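Local coordinates for protein elongin-C (Saccharomyces cerevisiae, PDB 5ZB2) that serves as the linker protein of a cullin-3 E3 ubiquitin ligase that polyubiquitylates RNA polymerase II, and takes part in global genomic repair, at residues V62-L65 / N66-K70. Numbering follows the deposited sequence.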
ATOM      1  N   VAL B  62     -41.787   5.128   2.406  1.00 68.92           N
ATOM      2  CA  VAL B  62     -43.069   5.299   1.727  1.00 68.83           C
ATOM      3  C   VAL B  62     -42.940   6.333   0.618  1.00 67.96           C
ATOM      4  O   VAL B  62     -43.495   6.167  -0.475  1.00 67.65           O
ATOM      5  CB  VAL B  62     -44.164   5.689   2.739  1.00 72.47           C
ATOM      6  CG1 VAL B  62     -45.505   5.867   2.038  1.00 81.85           C
ATOM      7  CG2 VAL B  62     -44.279   4.640   3.837  1.00 75.85           C
ATOM      8  N   GLU B  63     -42.203   7.414   0.879  1.00 68.26           N
ATOM      9  CA  GLU B  63     -42.001   8.434  -0.145  1.00 69.49           C
ATOM     10  C   GLU B  63     -41.337   7.841  -1.383  1.00 67.09           C
ATOM     11  O   GLU B  63     -41.662   8.224  -2.513  1.00 67.14           O
ATOM     12  CB  GLU B  63     -41.169   9.586   0.420  1.00 70.56           C
ATOM     13  CG  GLU B  63     -40.970  10.748  -0.551  1.00 77.36           C
ATOM     14  CD  GLU B  63     -40.207  11.908   0.066  1.00 78.23           C
ATOM     15  OE1 GLU B  63     -40.177  12.009   1.312  1.00 77.70           O
ATOM     16  OE2 GLU B  63     -39.633  12.716  -0.696  1.00 71.05           O
ATOM     17  N   TYR B  64     -40.410   6.897  -1.194  1.00 66.26           N
ATOM     18  CA  TYR B  64     -39.776   6.257  -2.343  1.00 65.87           C
ATOM     19  C   TYR B  64     -40.740   5.313  -3.052  1.00 66.00           C
ATOM     20  O   TYR B  64     -40.783   5.278  -4.288  1.00 67.59           O
ATOM     21  CB  TYR B  64     -38.518   5.499  -1.918  1.00 63.20           C
ATOM     22  CG  TYR B  64     -37.949   4.666  -3.045  1.00 60.58           C
ATOM     23  CD1 TYR B  64     -37.116   5.233  -3.999  1.00 61.56           C
ATOM     24  CD2 TYR B  64     -38.269   3.321  -3.172  1.00 59.03           C
ATOM     25  CE1 TYR B  64     -36.608   4.481  -5.044  1.00 59.83           C
ATOM     26  CE2 TYR B  64     -37.767   2.562  -4.212  1.00 58.69           C
ATOM     27  CZ  TYR B  64     -36.936   3.147  -5.145  1.00 58.69           C
ATOM     28  OH  TYR B  64     -36.433   2.397  -6.184  1.00 57.17           O
ATOM     29  N   LEU B  65     -41.509   4.530  -2.292  1.00 66.46           N
ATOM     30  CA  LEU B  65     -42.438   3.585  -2.906  1.00 68.90           C
ATOM     31  C   LEU B  65     -43.400   4.301  -3.844  1.00 71.81           C
ATOM     32  O   LEU B  65     -43.542   3.926  -5.014  1.00 74.57           O
ATOM     33  CB  LEU B  65     -43.205   2.824  -1.824  1.00 71.76           C
ATOM     34  CG  LEU B  65     -42.385   1.862  -0.963  1.00 69.67           C
ATOM     35  CD1 LEU B  65     -43.243   1.288   0.150  1.00 73.45           C
ATOM     36  CD2 LEU B  65     -41.792   0.739  -1.805  1.00 70.39           C
ATOM     37  N   ASN B  66     -44.072   5.341  -3.346  1.00 70.89           N
ATOM     38  CA  ASN B  66     -44.923   6.147  -4.214  1.00 73.49           C
ATOM     39  C   ASN B  66     -44.119   6.714  -5.375  1.00 74.91           C
ATOM     40  O   ASN B  66     -44.539   6.640  -6.535  1.00 77.35           O
ATOM     41  CB  ASN B  66     -45.575   7.270  -3.407  1.00 72.41           C
ATOM     42  CG  ASN B  66     -46.375   6.749  -2.231  1.00 75.04           C
ATOM     43  OD1 ASN B  66     -47.051   5.725  -2.331  1.00 80.26           O
ATOM     44  ND2 ASN B  66     -46.293   7.445  -1.103  1.00 77.37           N
ATOM     45  N   TYR B  67     -42.944   7.271  -5.076  1.00 73.56           N
ATOM     46  CA  TYR B  67     -42.068   7.777  -6.126  1.00 76.03           C
ATOM     47  C   TYR B  67     -41.760   6.697  -7.155  1.00 76.90           C
ATOM     48  O   TYR B  67     -41.648   6.983  -8.353  1.00 77.08           O
ATOM     49  CB  TYR B  67     -40.778   8.315  -5.506  1.00 76.88           C
ATOM     50  CG  TYR B  67     -39.656   8.540  -6.493  1.00 79.18           C
ATOM     51  CD1 TYR B  67     -39.563   9.727  -7.209  1.00 97.14           C
ATOM     52  CD2 TYR B  67     -38.684   7.570  -6.702  1.00 75.49           C
ATOM     53  CE1 TYR B  67     -38.536   9.938  -8.109  1.00 81.38           C
ATOM     54  CE2 TYR B  67     -37.654   7.773  -7.601  1.00 75.90           C
ATOM     55  CZ  TYR B  67     -37.585   8.957  -8.300  1.00 81.48           C
ATOM     56  OH  TYR B  67     -36.561   9.164  -9.197  1.00 80.06           O
ATOM     57  N   ASN B  68     -41.628   5.447  -6.708  1.00 76.76           N
ATOM     58  CA  ASN B  68     -41.278   4.367  -7.624  1.00 79.60           C
ATOM     59  C   ASN B  68     -42.443   4.031  -8.546  1.00 80.49           C
ATOM     60  O   ASN B  68     -42.288   3.998  -9.772  1.00 83.24           O
ATOM     61  CB  ASN B  68     -40.840   3.131  -6.838  1.00 75.24           C
ATOM     62  CG  ASN B  68     -40.318   2.025  -7.736  1.00 77.19           C
ATOM     63  OD1 ASN B  68     -41.083   1.360  -8.433  1.00 83.45           O
ATOM     64  ND2 ASN B  68     -39.006   1.822  -7.720  1.00 72.37           N
ATOM     65  N   LEU B  69     -43.623   3.778  -7.973  1.00 82.62           N
ATOM     66  CA  LEU B  69     -44.776   3.412  -8.791  1.00 87.53           C
ATOM     67  C   LEU B  69     -45.115   4.502  -9.799  1.00 85.78           C
ATOM     68  O   LEU B  69     -45.564   4.198 -10.910  1.00 89.25           O
ATOM     69  CB  LEU B  69     -45.985   3.121  -7.899  1.00 86.49           C
ATOM     70  CG  LEU B  69     -47.280   2.750  -8.628  1.00 89.02           C
ATOM     71  CD1 LEU B  69     -47.099   1.484  -9.458  1.00 89.61           C
ATOM     72  CD2 LEU B  69     -48.421   2.583  -7.637  1.00 91.94           C
ATOM     73  N   LYS B  70     -44.907   5.768  -9.439  1.00 81.47           N
ATOM     74  CA  LYS B  70     -45.236   6.865 -10.344  1.00 83.15           C
ATOM     75  C   LYS B  70     -44.417   6.782 -11.627  1.00 84.70           C
ATOM     76  O   LYS B  70     -44.968   6.706 -12.730  1.00 86.43           O
ATOM     77  CB  LYS B  70     -45.013   8.207  -9.644  1.00 86.43           C
ATOM     78  CG  LYS B  70     -46.070   8.545  -8.599  1.00101.45           C
ATOM     79  CD  LYS B  70     -45.846   9.924  -7.996  1.00 95.93           C
ATOM     80  CE  LYS B  70     -46.905  10.252  -6.951  1.00102.74           C
ATOM     81  NZ  LYS B  70     -46.724  11.613  -6.367  1.00 94.69           N
TER
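Y64 and N68 meet one turn apart on helix 55-71. The amide nitrogen ND2 of N68 donates to Y64 OH at 3.1 Å. The bond is bent at the hydrogen, but the hydroxyl lies close to the amide plane. N68 CB sits over one face of the Y64 ring, and the amide is turned 61° from the ring plane. Both side chains leave the backbone with CG anti to N (chi1 172° for Y64), which brings the phenol end and the amide together. Y64 OH also bonds to the backbone O of S6 in the RAD7 chain, so the hydroxyl is gripped by two partners.

Y67 flanks the same tyrosine. Its CD2 lies 3.9 Å from Y64 CD1, and the two rings are oblique, with planes 41° apart. The Y64 carbonyl O lies in plane at the edge of the Y67 ring. F84 meets both rings, edge-to-face at Y64, and Y67 OH bonds to the P82 O. With an alanine at Y64, N68 ND2 and the S6 carbonyl of RAD7 would probably lose their shared hydroxyl, and a gap is likely to open beside Y67 and F84.

This aromatic side is the tight one. V62 and N66 make a lighter contact at a partly exposed site: they run side by side, with V62 CG1 3.6 Å from N66 ND2. E63 is exposed, and its carboxylate has a long, weak ion pair with K60.

Beneath the side chains run i to i+4 backbone bonds, such as N66 N to V62 O at 3.0 Å. This is an i, i+4 side-chain pair on an alpha helix of the Skp1-family POZ fold, at the surface where elongin-C receives RAD7.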